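Local atomic coordinates of purine nucleoside phosphorylase (Schistosoma mansoni, PDB entry 6AWE), a protein that catalyses the reversible phosphorolysis of purine nucleosides such as inosine and guanosine, releasing the free base and ribose 1-phosphate. Residues S35-L40 against T116-G121; G129-I134 against V240-N245; V193-G198 against D217-S222; E207-L212 against N246-A251. All coordinates share one frame; numbering follows the deposited sequence. Where two conformers were deposited one is given.

Interaction 1: residues S35-L40 against T116-G121; sequences SGLGKL and TNLAGG. With C0J (2-fluoro-6-{[2-(pyridin-2-yl)ethyl]amino}benzonitrile), chain J.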
loop_
_atom_site.group_PDB
_atom_site.type_symbol
_atom_site.label_atom_id
_atom_site.label_comp_id
_atom_site.label_asym_id
_atom_site.label_seq_id
_atom_site.Cartn_x
_atom_site.Cartn_y
_atom_site.Cartn_z
ATOM N N SER A 35 12.647 20.152 -5.930
ATOM C CA SER A 35 12.752 21.238 -4.958
ATOM C C SER A 35 14.150 21.834 -5.003
ATOM O O SER A 35 15.150 21.098 -4.994
ATOM C CB SER A 35 12.428 20.736 -3.549
ATOM O OG SER A 35 13.361 19.761 -3.120
ATOM N N GLY A 36 14.215 23.167 -5.075
ATOM C CA GLY A 36 15.471 23.880 -5.215
ATOM C C GLY A 36 16.088 23.817 -6.600
ATOM O O GLY A 36 17.196 24.376 -6.782
ATOM N N LEU A 37 15.404 23.195 -7.571
ATOM C CA LEU A 37 15.916 22.963 -8.930
ATOM C C LEU A 37 15.101 23.692 -10.010
ATOM O O LEU A 37 15.054 23.250 -11.166
ATOM C CB LEU A 37 15.951 21.451 -9.249
ATOM C CG LEU A 37 16.801 20.602 -8.278
ATOM C CD1 LEU A 37 16.716 19.119 -8.704
ATOM C CD2 LEU A 37 18.280 21.104 -8.189
ATOM N N GLY A 38 14.438 24.801 -9.665
ATOM C CA GLY A 38 13.513 25.437 -10.596
ATOM C C GLY A 38 14.010 26.735 -11.222
ATOM O O GLY A 38 13.228 27.421 -11.893
ATOM N N LYS A 39 15.277 27.078 -11.062
ATOM C CA LYS A 39 15.801 28.345 -11.608
ATOM C C LYS A 39 15.579 28.468 -13.129
ATOM O O LYS A 39 15.375 29.577 -13.632
ATOM C CB LYS A 39 17.286 28.487 -11.270
ATOM N N LEU A 40 15.601 27.357 -13.875
ATOM C CA LEU A 40 15.381 27.441 -15.324
ATOM C C LEU A 40 14.055 28.106 -15.651
ATOM O O LEU A 40 13.951 28.853 -16.631
ATOM C CB LEU A 40 15.425 26.057 -15.962
ATOM C CG LEU A 40 15.229 26.022 -17.487
ATOM C CD1 LEU A 40 16.237 26.864 -18.246
ATOM C CD2 LEU A 40 15.300 24.603 -17.957
ATOM N N THR A 116 12.877 16.362 -12.953
ATOM C CA THR A 116 13.967 16.162 -12.001
ATOM C C THR A 116 13.386 15.962 -10.599
ATOM O O THR A 116 12.270 16.415 -10.277
ATOM C CB THR A 116 14.981 17.341 -12.028
ATOM O OG1 THR A 116 14.316 18.551 -11.627
ATOM C CG2 THR A 116 15.557 17.541 -13.443
ATOM N N ASN A 117 14.180 15.296 -9.745
ATOM C CA ASN A 117 13.824 15.117 -8.353
ATOM C C ASN A 117 15.084 15.006 -7.509
ATOM O O ASN A 117 16.199 14.869 -8.038
ATOM C CB ASN A 117 12.915 13.883 -8.156
ATOM C CG ASN A 117 13.574 12.584 -8.538
ATOM O OD1 ASN A 117 14.560 12.184 -7.955
ATOM N ND2 ASN A 117 12.961 11.860 -9.459
ATOM N N LEU A 118 14.894 15.126 -6.196
ATOM C CA LEU A 118 15.906 14.782 -5.201
ATOM C C LEU A 118 15.612 13.407 -4.618
ATOM O O LEU A 118 14.451 13.091 -4.315
ATOM C CB LEU A 118 15.941 15.823 -4.088
ATOM C CG LEU A 118 16.728 17.167 -4.222
ATOM C CD1 LEU A 118 18.217 16.893 -4.003
ATOM C CD2 LEU A 118 16.538 17.807 -5.535
ATOM N N ALA A 119 16.666 12.607 -4.405
ATOM C CA ALA A 119 16.497 11.217 -4.005
ATOM C C ALA A 119 17.632 10.757 -3.103
ATOM O O ALA A 119 18.738 11.323 -3.113
ATOM C CB ALA A 119 16.412 10.277 -5.221
ATOM N N GLY A 120 17.354 9.697 -2.345
ATOM C CA GLY A 120 18.399 9.011 -1.572
ATOM C C GLY A 120 19.087 7.917 -2.374
ATOM O O GLY A 120 18.451 7.206 -3.146
ATOM N N GLY A 121 20.409 7.804 -2.203
ATOM C CA GLY A 121 21.165 6.767 -2.895
ATOM C C GLY A 121 21.171 5.443 -2.135
ATOM O O GLY A 121 21.439 5.419 -0.937
HETATM C C12 C0J J . 14.632 10.289 0.216
HETATM C C13 C0J J . 13.481 9.270 0.409
HETATM C C11 C0J J . 19.927 9.101 6.035
HETATM C C10 C0J J . 19.352 9.121 7.221
HETATM C C9 C0J J . 17.899 8.751 7.367
HETATM C C8 C0J J . 17.219 8.425 6.316
HETATM C C7 C0J J . 17.883 8.419 4.944
HETATM C C4 C0J J . 15.817 10.221 0.843
HETATM C C5 C0J J . 17.241 9.174 2.679
HETATM C C6 C0J J . 17.043 8.059 3.715
HETATM C C3 C0J J . 16.850 11.312 0.635
HETATM C C2 C0J J . 16.549 12.361 -0.178
HETATM C C1 C0J J . 15.206 12.439 -0.874
HETATM N N2 C0J J . 12.621 8.518 0.533
HETATM C C C0J J . 14.330 11.470 -0.660
HETATM F F C0J J . 13.131 11.564 -1.280
HETATM N N C0J J . 16.130 9.139 1.709
HETATM N N1 C0J J . 19.154 8.742 4.816
#
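With its CG anti to the carbonyl carbon (chi1 -58°) and its chain extended beyond that (chi2 179°), L37 places CD1 against L118 and T116; L118, whose CG is likewise anti to its carbonyl carbon (chi1 -83°), brings CD2 to meet it. The two methyls touch at 3.4 Å, L37 CD1 to L118 CD2, which is tight for carbon atoms, and the two side chains run obliquely to each other. The same L118 CD2 also lies 3.6 Å from S35 O. On its other flank L37 CD1 comes within 3.8 Å of T116 OG1, a van der Waals approach; the hydroxyl's polar partners are G34 N and the modified residue CME at position 33. No hydrogen bond joins the two segments. The arrangement packs the loop that follows strand 29-31 against strand 112-121, which pairs in parallel with strand 29-31 in the central sheet of the phosphorylase fold. Helix 259-283 adds apolar cover, with L273 on L37, F277 on T116 and V262 on L118. Beyond the leucines the strand continues to the bound benzonitrile compound: L118 O approaches C0J C1 at 3.6 Å, and G120 N lies 3.4 Å from C0J C3.

Interaction 2: residues G129-I134 against V240-N245; sequences GDFVLI and VSLIAN. With C0J (2-fluoro-6-{[2-(pyridin-2-yl)ethyl]amino}benzonitrile), chain J.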
loop_
_atom_site.group_PDB
_atom_site.type_symbol
_atom_site.label_atom_id
_atom_site.label_comp_id
_atom_site.label_asym_id
_atom_site.label_seq_id
_atom_site.Cartn_x
_atom_site.Cartn_y
_atom_site.Cartn_z
ATOM N N GLY A 129 25.568 14.483 -4.602
ATOM C CA GLY A 129 25.880 15.323 -5.748
ATOM C C GLY A 129 25.862 14.624 -7.094
ATOM O O GLY A 129 25.968 15.310 -8.113
ATOM N N ASP A 130 25.721 13.302 -7.127
ATOM C CA ASP A 130 25.659 12.534 -8.377
ATOM C C ASP A 130 24.280 12.690 -9.038
ATOM O O ASP A 130 23.289 13.026 -8.386
ATOM C CB ASP A 130 25.962 11.040 -8.094
ATOM C CG ASP A 130 27.441 10.728 -7.854
ATOM O OD1 ASP A 130 28.354 11.549 -8.075
ATOM O OD2 ASP A 130 27.702 9.586 -7.397
ATOM N N PHE A 131 24.207 12.433 -10.358
ATOM C CA PHE A 131 22.928 12.377 -11.087
ATOM C C PHE A 131 22.625 10.938 -11.526
ATOM O O PHE A 131 23.524 10.206 -11.944
ATOM C CB PHE A 131 22.981 13.274 -12.336
ATOM C CG PHE A 131 23.342 14.719 -12.082
ATOM C CD1 PHE A 131 22.434 15.589 -11.484
ATOM C CD2 PHE A 131 24.538 15.219 -12.524
ATOM C CE1 PHE A 131 22.781 16.928 -11.290
ATOM C CE2 PHE A 131 24.882 16.568 -12.331
ATOM C CZ PHE A 131 23.981 17.410 -11.702
ATOM N N VAL A 132 21.364 10.515 -11.451
ATOM C CA VAL A 132 20.971 9.199 -11.961
ATOM C C VAL A 132 19.890 9.350 -13.026
ATOM O O VAL A 132 18.820 9.863 -12.730
ATOM C CB VAL A 132 20.473 8.302 -10.830
ATOM C CG1 VAL A 132 20.015 6.968 -11.348
ATOM C CG2 VAL A 132 21.610 8.155 -9.765
ATOM N N LEU A 133 20.174 8.879 -14.258
ATOM C CA LEU A 133 19.169 8.750 -15.310
ATOM C C LEU A 133 18.270 7.550 -14.982
ATOM O O LEU A 133 18.748 6.425 -14.938
ATOM C CB LEU A 133 19.854 8.564 -16.679
ATOM C CG LEU A 133 20.917 9.611 -17.035
ATOM C CD1 LEU A 133 21.684 9.304 -18.381
ATOM C CD2 LEU A 133 20.328 11.000 -17.127
ATOM N N ILE A 134 16.983 7.776 -14.766
ATOM C CA ILE A 134 16.068 6.702 -14.343
ATOM C C ILE A 134 15.693 5.820 -15.532
ATOM O O ILE A 134 15.250 6.304 -16.585
ATOM C CB ILE A 134 14.825 7.282 -13.654
ATOM C CG1 ILE A 134 15.288 8.069 -12.427
ATOM C CG2 ILE A 134 13.888 6.118 -13.302
ATOM C CD1 ILE A 134 14.167 8.886 -11.749
ATOM N N VAL A 240 15.416 12.460 -14.114
ATOM C CA VAL A 240 16.786 12.492 -13.576
ATOM C C VAL A 240 16.704 12.763 -12.076
ATOM O O VAL A 240 16.055 13.724 -11.663
ATOM C CB VAL A 240 17.622 13.589 -14.238
ATOM C CG1 VAL A 240 19.063 13.590 -13.679
ATOM C CG2 VAL A 240 17.631 13.430 -15.788
ATOM N N SER A 241 17.339 11.918 -11.267
ATOM C CA SER A 241 17.441 12.175 -9.834
ATOM C C SER A 241 18.790 12.817 -9.487
ATOM O O SER A 241 19.843 12.379 -9.986
ATOM C CB SER A 241 17.299 10.868 -9.027
ATOM O OG SER A 241 16.001 10.272 -9.052
ATOM N N LEU A 242 18.761 13.817 -8.567
ATOM C CA LEU A 242 19.958 14.334 -7.916
ATOM C C LEU A 242 20.072 13.666 -6.543
ATOM O O LEU A 242 19.130 13.659 -5.740
ATOM C CB LEU A 242 19.894 15.862 -7.798
ATOM C CG LEU A 242 20.901 16.565 -6.889
ATOM C CD1 LEU A 242 22.247 16.326 -7.419
ATOM C CD2 LEU A 242 20.594 18.047 -6.760
ATOM N N ILE A 243 21.220 13.065 -6.295
ATOM C CA ILE A 243 21.412 12.274 -5.079
ATOM C C ILE A 243 21.801 13.164 -3.903
ATOM O O ILE A 243 22.849 13.812 -3.926
ATOM C CB ILE A 243 22.483 11.194 -5.331
ATOM C CG1 ILE A 243 22.071 10.285 -6.510
ATOM C CG2 ILE A 243 22.726 10.398 -4.085
ATOM C CD1 ILE A 243 20.721 9.540 -6.308
ATOM N N ALA A 244 20.989 13.144 -2.832
ATOM C CA ALA A 244 21.272 13.964 -1.645
ATOM C C ALA A 244 22.337 13.344 -0.732
ATOM O O ALA A 244 23.100 14.065 -0.086
ATOM C CB ALA A 244 19.977 14.155 -0.849
ATOM N N ASN A 245 22.360 12.010 -0.653
ATOM C CA ASN A 245 23.115 11.245 0.331
ATOM C C ASN A 245 23.093 9.783 -0.091
ATOM O O ASN A 245 22.303 9.394 -0.957
ATOM C CB ASN A 245 22.513 11.410 1.716
ATOM C CG ASN A 245 21.168 10.703 1.858
ATOM O OD1 ASN A 245 20.254 10.929 1.073
ATOM N ND2 ASN A 245 21.058 9.806 2.832
HETATM C C12 C0J J . 14.632 10.289 0.216
HETATM C C13 C0J J . 13.481 9.270 0.409
HETATM C C11 C0J J . 19.927 9.101 6.035
HETATM C C10 C0J J . 19.352 9.121 7.221
HETATM C C9 C0J J . 17.899 8.751 7.367
HETATM C C8 C0J J . 17.219 8.425 6.316
HETATM C C7 C0J J . 17.883 8.419 4.944
HETATM C C4 C0J J . 15.817 10.221 0.843
HETATM C C5 C0J J . 17.241 9.174 2.679
HETATM C C6 C0J J . 17.043 8.059 3.715
HETATM C C3 C0J J . 16.850 11.312 0.635
HETATM C C2 C0J J . 16.549 12.361 -0.178
HETATM C C1 C0J J . 15.206 12.439 -0.874
HETATM N N2 C0J J . 12.621 8.518 0.533
HETATM C C C0J J . 14.330 11.470 -0.660
HETATM F F C0J J . 13.131 11.564 -1.280
HETATM N N C0J J . 16.130 9.139 1.709
HETATM N N1 C0J J . 19.154 8.742 4.816
#
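F131-L133 pairs antiparallel with V240-L242, the strand axes 4.7 Å apart and inclined at 151°, and four nearly straight backbone bonds tie the segments together. V132 and S241 form a hydrogen-bonded pair, V132 N to S241 O at 2.8 Å and S241 N to V132 O at 2.9 Å; before the ladder, in the loop leading into strand 131-139, D130 O accepts from I243 N and G129 N donates to I243 O. On one face F131 presents its ring obliquely to L242, CE1 lying 4.0 Å from L242 CD1, while L133 and V240 lie side by side and point the same way. V132 and I243 pack on the other face, V132 CG2 reaching I243 CD1 at 3.8 Å. There I134 CD1 also rests 3.5 Å from S241 OG, a hydroxyl whose hydrogen bond goes to N117 OD1. Past the paired region, N245 ND2 makes a weak bond to C0J N1, 2.9 Å long but bent to 129° at the hydrogen; the same amide nitrogen is bonded to D250 OD2. Helix 259-283 packs against the F131 face through R269, L272 and the ring of W276, whereas V218 of strand 218-220 lies against V132, S241 and I243 on the opposite one.

Interaction 3: residues V193-G198 against D217-S222; sequences VYAFNG and DVVGMS. With C0J (2-fluoro-6-{[2-(pyridin-2-yl)ethyl]amino}benzonitrile), chain J; DMS (dimethyl sulfoxide), chain C.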
loop_
_atom_site.group_PDB
_atom_site.type_symbol
_atom_site.label_atom_id
_atom_site.label_comp_id
_atom_site.label_asym_id
_atom_site.label_seq_id
_atom_site.Cartn_x
_atom_site.Cartn_y
_atom_site.Cartn_z
ATOM N N VAL A 193 17.496 2.217 -11.185
ATOM C CA VAL A 193 16.080 1.914 -10.862
ATOM C C VAL A 193 15.646 2.735 -9.659
ATOM O O VAL A 193 16.297 2.662 -8.598
ATOM C CB VAL A 193 15.910 0.415 -10.546
ATOM C CG1 VAL A 193 14.486 0.075 -10.090
ATOM C CG2 VAL A 193 16.277 -0.449 -11.769
ATOM N N TYR A 194 14.495 3.422 -9.794
ATOM C CA TYR A 194 13.931 4.324 -8.784
ATOM C C TYR A 194 12.834 3.631 -7.991
ATOM O O TYR A 194 11.848 3.180 -8.571
ATOM C CB TYR A 194 13.350 5.558 -9.481
ATOM C CG TYR A 194 12.715 6.649 -8.638
ATOM C CD1 TYR A 194 13.451 7.784 -8.237
ATOM C CD2 TYR A 194 11.384 6.571 -8.258
ATOM C CE1 TYR A 194 12.877 8.807 -7.517
ATOM C CE2 TYR A 194 10.792 7.618 -7.496
ATOM C CZ TYR A 194 11.538 8.712 -7.145
ATOM O OH TYR A 194 10.999 9.747 -6.428
ATOM N N ALA A 195 13.001 3.581 -6.661
ATOM C CA ALA A 195 11.925 3.101 -5.773
ATOM C C ALA A 195 11.082 4.267 -5.310
ATOM O O ALA A 195 11.620 5.228 -4.755
ATOM C CB ALA A 195 12.498 2.392 -4.542
ATOM N N PHE A 196 9.744 4.129 -5.438
ATOM C CA PHE A 196 8.777 5.148 -5.005
ATOM C C PHE A 196 8.370 4.799 -3.560
ATOM O O PHE A 196 7.623 3.840 -3.341
ATOM C CB PHE A 196 7.566 5.160 -5.946
ATOM C CG PHE A 196 6.474 6.197 -5.622
ATOM C CD1 PHE A 196 6.724 7.352 -4.850
ATOM C CD2 PHE A 196 5.189 6.021 -6.122
ATOM C CE1 PHE A 196 5.709 8.235 -4.575
ATOM C CE2 PHE A 196 4.149 6.909 -5.868
ATOM C CZ PHE A 196 4.419 8.037 -5.061
ATOM N N ASN A 197 8.876 5.596 -2.595
ATOM C CA ASN A 197 8.423 5.620 -1.197
ATOM C C ASN A 197 7.361 6.706 -1.087
ATOM O O ASN A 197 7.669 7.888 -1.284
ATOM C CB ASN A 197 9.632 5.935 -0.294
ATOM C CG ASN A 197 9.250 6.336 1.106
ATOM O OD1 ASN A 197 8.251 5.886 1.655
ATOM N ND2 ASN A 197 10.054 7.235 1.692
ATOM N N GLY A 198 6.122 6.312 -0.783
ATOM C CA GLY A 198 5.014 7.271 -0.749
ATOM C C GLY A 198 5.291 8.506 0.123
ATOM O O GLY A 198 4.858 9.624 -0.203
ATOM N N ASP A 217 18.218 1.234 -6.926
ATOM C CA ASP A 217 19.410 2.065 -6.898
ATOM C C ASP A 217 19.207 3.392 -6.185
ATOM O O ASP A 217 20.176 3.925 -5.626
ATOM C CB ASP A 217 19.872 2.367 -8.320
ATOM C CG ASP A 217 20.294 1.079 -9.080
ATOM O OD1 ASP A 217 21.294 0.490 -8.635
ATOM O OD2 ASP A 217 19.629 0.653 -10.065
ATOM N N VAL A 218 18.019 3.983 -6.259
ATOM C CA VAL A 218 17.715 5.256 -5.589
ATOM C C VAL A 218 16.296 5.163 -5.031
ATOM O O VAL A 218 15.504 4.309 -5.438
ATOM C CB VAL A 218 17.850 6.488 -6.531
ATOM C CG1 VAL A 218 19.162 6.473 -7.285
ATOM C CG2 VAL A 218 16.743 6.545 -7.562
ATOM N N VAL A 219 15.970 6.055 -4.081
ATOM C CA VAL A 219 14.622 6.105 -3.459
ATOM C C VAL A 219 14.152 7.559 -3.341
ATOM O O VAL A 219 14.906 8.462 -2.947
ATOM C CB VAL A 219 14.602 5.400 -2.075
ATOM C CG1 VAL A 219 15.624 6.022 -1.122
ATOM C CG2 VAL A 219 13.204 5.458 -1.447
ATOM N N GLY A 220 12.881 7.801 -3.701
ATOM C CA GLY A 220 12.297 9.119 -3.535
ATOM C C GLY A 220 10.787 9.072 -3.392
ATOM O O GLY A 220 10.187 7.994 -3.482
ATOM N N MET A 221 10.173 10.297 -3.284
ATOM C CA MET A 221 8.751 10.459 -2.908
ATOM C C MET A 221 7.900 11.090 -4.005
ATOM O O MET A 221 6.827 11.637 -3.709
ATOM C CB MET A 221 8.604 11.282 -1.618
ATOM C CG MET A 221 9.438 10.807 -0.523
ATOM S SD MET A 221 9.237 11.949 0.939
ATOM C CE MET A 221 10.634 11.388 1.910
ATOM N N SER A 222 8.371 11.068 -5.246
ATOM C CA SER A 222 7.684 11.746 -6.351
ATOM C C SER A 222 7.875 10.968 -7.650
ATOM O O SER A 222 8.247 9.779 -7.649
ATOM C CB SER A 222 8.200 13.191 -6.543
ATOM O OG SER A 222 9.544 13.206 -6.992
HETATM C C12 C0J J . 14.632 10.289 0.216
HETATM C C13 C0J J . 13.481 9.270 0.409
HETATM C C11 C0J J . 19.927 9.101 6.035
HETATM C C10 C0J J . 19.352 9.121 7.221
HETATM C C9 C0J J . 17.899 8.751 7.367
HETATM C C8 C0J J . 17.219 8.425 6.316
HETATM C C7 C0J J . 17.883 8.419 4.944
HETATM C C4 C0J J . 15.817 10.221 0.843
HETATM C C5 C0J J . 17.241 9.174 2.679
HETATM C C6 C0J J . 17.043 8.059 3.715
HETATM C C3 C0J J . 16.850 11.312 0.635
HETATM C C2 C0J J . 16.549 12.361 -0.178
HETATM C C1 C0J J . 15.206 12.439 -0.874
HETATM N N2 C0J J . 12.621 8.518 0.533
HETATM C C C0J J . 14.330 11.470 -0.660
HETATM F F C0J J . 13.131 11.564 -1.280
HETATM N N C0J J . 16.130 9.139 1.709
HETATM N N1 C0J J . 19.154 8.742 4.816
HETATM S S DMS C . 11.761 16.533 -5.457
HETATM O O DMS C . 11.144 15.180 -5.297
HETATM C C1 DMS C . 10.157 17.387 -5.583
HETATM C C2 DMS C . 12.252 17.313 -3.948
HETATM O O HOH W 1 4.205 11.056 -2.466
#
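A beta-alpha-beta unit, strand 189-196, helix 205-213 and strand 218-220, closes here with its two strands parallel and their ends at the ligand pocket. The ladder runs A195 N to V218 O, G220 N to A195 O and N197 N to G220 O. At its start V193 O accepts from both V218 N and D217 N, while V193 N gives its hydrogen to D217 OD2 at 2.9 Å, on the lone pair away from the other carboxylate oxygen; N123 holds D217 OD1. Y194 crosses V218 at about a right angle, CD1 lying 3.6 Å from V218 CG2. With CG anti to the backbone N (chi1 -180°), its ring is carried along the sheet to the C-terminal end of 217-222, where S222 N donates to Y194 OH at 3.2 Å. G220 carries no side chain, and Y194 OH comes within 3.1 Å of G220 C. The F196 ring turns its edge to G220 O, and one water donates to both G198 O and M221 O. N197 ND2 makes a nearly straight bond (169°) to the nitrile nitrogen C0J N2 at 3.1 Å and is also hydrogen-bonded to T201 O. M221 CE lies 3.8 Å from that nitrile nitrogen, and V219 CG2 at 3.7 Å. Among these residues the nitrile nitrogen thus takes a directional bond from N197 and packs against the methyls of V219 and M221.

Interaction 4: residues E207-L212 against N246-A251; sequences ESNMLL and NSILDA. With C0J (2-fluoro-6-{[2-(pyridin-2-yl)ethyl]amino}benzonitrile), chain J.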
loop_
_atom_site.group_PDB
_atom_site.type_symbol
_atom_site.label_atom_id
_atom_site.label_comp_id
_atom_site.label_asym_id
_atom_site.label_seq_id
_atom_site.Cartn_x
_atom_site.Cartn_y
_atom_site.Cartn_z
ATOM N N GLU A 207 14.408 -0.114 6.080
ATOM C CA GLU A 207 13.842 -0.051 4.737
ATOM C C GLU A 207 14.917 0.144 3.659
ATOM O O GLU A 207 14.838 -0.466 2.576
ATOM C CB GLU A 207 12.780 1.058 4.659
ATOM C CG GLU A 207 11.487 0.684 5.489
ATOM C CD GLU A 207 10.622 1.894 5.884
ATOM O OE1 GLU A 207 10.891 3.039 5.398
ATOM O OE2 GLU A 207 9.678 1.670 6.672
ATOM N N SER A 208 15.919 0.983 3.909
ATOM C CA SER A 208 16.975 1.149 2.913
ATOM C C SER A 208 17.669 -0.172 2.655
ATOM O O SER A 208 18.034 -0.482 1.520
ATOM C CB SER A 208 18.017 2.169 3.381
ATOM O OG SER A 208 17.455 3.436 3.711
ATOM N N ASN A 209 17.937 -0.925 3.718
ATOM C CA ASN A 209 18.598 -2.213 3.543
ATOM C C ASN A 209 17.745 -3.195 2.759
ATOM O O ASN A 209 18.255 -3.910 1.883
ATOM C CB ASN A 209 18.990 -2.780 4.889
ATOM C CG ASN A 209 20.448 -2.573 5.139
ATOM O OD1 ASN A 209 21.274 -3.364 4.677
ATOM N ND2 ASN A 209 20.793 -1.461 5.781
ATOM N N MET A 210 16.426 -3.189 3.003
ATOM C CA MET A 210 15.515 -3.991 2.197
ATOM C C MET A 210 15.582 -3.601 0.723
ATOM O O MET A 210 15.572 -4.466 -0.160
ATOM C CB MET A 210 14.095 -3.821 2.727
ATOM C CG MET A 210 13.068 -4.479 1.826
ATOM S SD MET A 210 11.417 -4.382 2.494
ATOM C CE MET A 210 10.919 -2.854 2.028
ATOM N N LEU A 211 15.576 -2.292 0.431
ATOM C CA LEU A 211 15.600 -1.824 -0.953
ATOM C C LEU A 211 16.869 -2.221 -1.689
ATOM O O LEU A 211 16.817 -2.510 -2.891
ATOM C CB LEU A 211 15.438 -0.306 -0.974
ATOM C CG LEU A 211 14.089 0.227 -0.513
ATOM C CD1 LEU A 211 14.084 1.730 -0.630
ATOM C CD2 LEU A 211 12.905 -0.368 -1.251
ATOM N N LEU A 212 18.011 -2.256 -0.998
ATOM C CA LEU A 212 19.240 -2.775 -1.586
ATOM C C LEU A 212 19.088 -4.238 -2.022
ATOM O O LEU A 212 19.535 -4.612 -3.110
ATOM C CB LEU A 212 20.392 -2.635 -0.594
ATOM C CG LEU A 212 21.789 -3.064 -1.073
ATOM C CD1 LEU A 212 22.231 -2.184 -2.213
ATOM C CD2 LEU A 212 22.786 -2.969 0.070
ATOM N N ASN A 246 23.950 8.952 0.563
ATOM C CA ASN A 246 23.859 7.497 0.426
ATOM C C ASN A 246 23.260 6.955 1.725
ATOM O O ASN A 246 23.906 7.016 2.784
ATOM C CB ASN A 246 25.218 6.858 0.114
ATOM C CG ASN A 246 25.058 5.409 -0.270
ATOM O OD1 ASN A 246 24.740 4.608 0.572
ATOM N ND2 ASN A 246 25.196 5.085 -1.576
ATOM N N SER A 247 22.005 6.496 1.634
ATOM C CA SER A 247 21.242 5.997 2.777
ATOM C C SER A 247 21.903 4.801 3.439
ATOM O O SER A 247 21.799 4.638 4.657
ATOM C CB SER A 247 19.827 5.593 2.336
ATOM O OG SER A 247 19.096 6.679 1.807
ATOM N N ILE A 248 22.570 3.942 2.655
ATOM C CA ILE A 248 23.194 2.733 3.220
ATOM C C ILE A 248 24.461 3.102 4.018
ATOM O O ILE A 248 24.687 2.617 5.150
ATOM C CB ILE A 248 23.490 1.725 2.077
ATOM C CG1 ILE A 248 22.184 1.219 1.431
ATOM C CG2 ILE A 248 24.319 0.547 2.546
ATOM C CD1 ILE A 248 21.374 0.309 2.253
ATOM N N LEU A 249 25.297 3.979 3.468
ATOM C CA LEU A 249 26.449 4.453 4.231
ATOM C C LEU A 249 25.995 5.171 5.498
ATOM O O LEU A 249 26.613 5.021 6.559
ATOM C CB LEU A 249 27.317 5.391 3.372
ATOM C CG LEU A 249 28.533 4.913 2.603
ATOM C CD1 LEU A 249 29.277 6.171 2.055
ATOM C CD2 LEU A 249 29.414 4.077 3.443
ATOM N N ASP A 250 24.947 5.999 5.401
ATOM C CA ASP A 250 24.516 6.751 6.582
ATOM C C ASP A 250 23.961 5.804 7.660
ATOM O O ASP A 250 24.166 6.058 8.860
ATOM C CB ASP A 250 23.465 7.825 6.205
ATOM C CG ASP A 250 24.031 8.991 5.368
ATOM O OD1 ASP A 250 25.267 9.156 5.287
ATOM O OD2 ASP A 250 23.223 9.796 4.853
ATOM N N ALA A 251 23.314 4.693 7.270
ATOM C CA ALA A 251 22.910 3.700 8.272
ATOM C C ALA A 251 24.102 3.021 8.932
ATOM O O ALA A 251 24.085 2.793 10.149
ATOM C CB ALA A 251 21.991 2.663 7.629
HETATM C C12 C0J J . 14.632 10.289 0.216
HETATM C C13 C0J J . 13.481 9.270 0.409
HETATM C C11 C0J J . 19.927 9.101 6.035
HETATM C C10 C0J J . 19.352 9.121 7.221
HETATM C C9 C0J J . 17.899 8.751 7.367
HETATM C C8 C0J J . 17.219 8.425 6.316
HETATM C C7 C0J J . 17.883 8.419 4.944
HETATM C C4 C0J J . 15.817 10.221 0.843
HETATM C C5 C0J J . 17.241 9.174 2.679
HETATM C C6 C0J J . 17.043 8.059 3.715
HETATM C C3 C0J J . 16.850 11.312 0.635
HETATM C C2 C0J J . 16.549 12.361 -0.178
HETATM C C1 C0J J . 15.206 12.439 -0.874
HETATM N N2 C0J J . 12.621 8.518 0.533
HETATM C C C0J J . 14.330 11.470 -0.660
HETATM F F C0J J . 13.131 11.564 -1.280
HETATM N N C0J J . 16.130 9.139 1.709
HETATM N N1 C0J J . 19.154 8.742 4.816
HETATM O O HOH W 2 23.451 -0.156 5.949
#
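I248 reaches helix 205-213 with a single methyl: CD1 lies 3.5 Å from S208 O and 4.0 Å from N209 ND2, and meets L212 CD2 at 4.2 Å where the two side chains cross at about a right angle. With CG1 anti to the carbonyl carbon (chi1 -65°), I248 turns this branch over the backbone of S208 and N209. Alongside, S208 OG packs 3.5 Å from S247 CB. These serines share no hydrogen bond; in one of the two S247 conformers both hydroxyls are bonded to E203 OE2, which would bridge the two helices, while E203 OE1 binds the ligand. S208 OG is also bonded to S204 O. At the more open edge of the contact a water accepts from N209 ND2 and donates to I248 O. Behind this layer, N246 serves as N-cap of helix 247-252, its OD1 taking a bond of 3.0 Å from L249 N and a weak one from I248 N, while its ND2 is held by L126 O. The axes of 207-212 and 247-251 approach to 9.6 Å, with 133° between their directions. One helix follows strand 236-246, the other links strands 189-196 and 218-220, and E207 and M210 on the latter touch a neighbouring subunit.

Interactions 1, 2 and 3 all reach one mixed sheet: strand 112-121 lies between strands 218-220 and 236-246, and strand 131-139 lies between 236-246 and 189-196. Their centres are 9 to 13 Å apart. Along the chain interaction 1 closes before the others open, interaction 3 is nested within the loop closed by interaction 2, and interaction 4 crosses both of these. The helices of interaction 4 follow strands of the sheet, its centre being about 12 Å from that of interaction 3 and 20 Å from that of interaction 1. Segments from all four touch C0J, so the pocket is built from pieces distant in sequence, while interactions 3 and 4 also touch the second subunit.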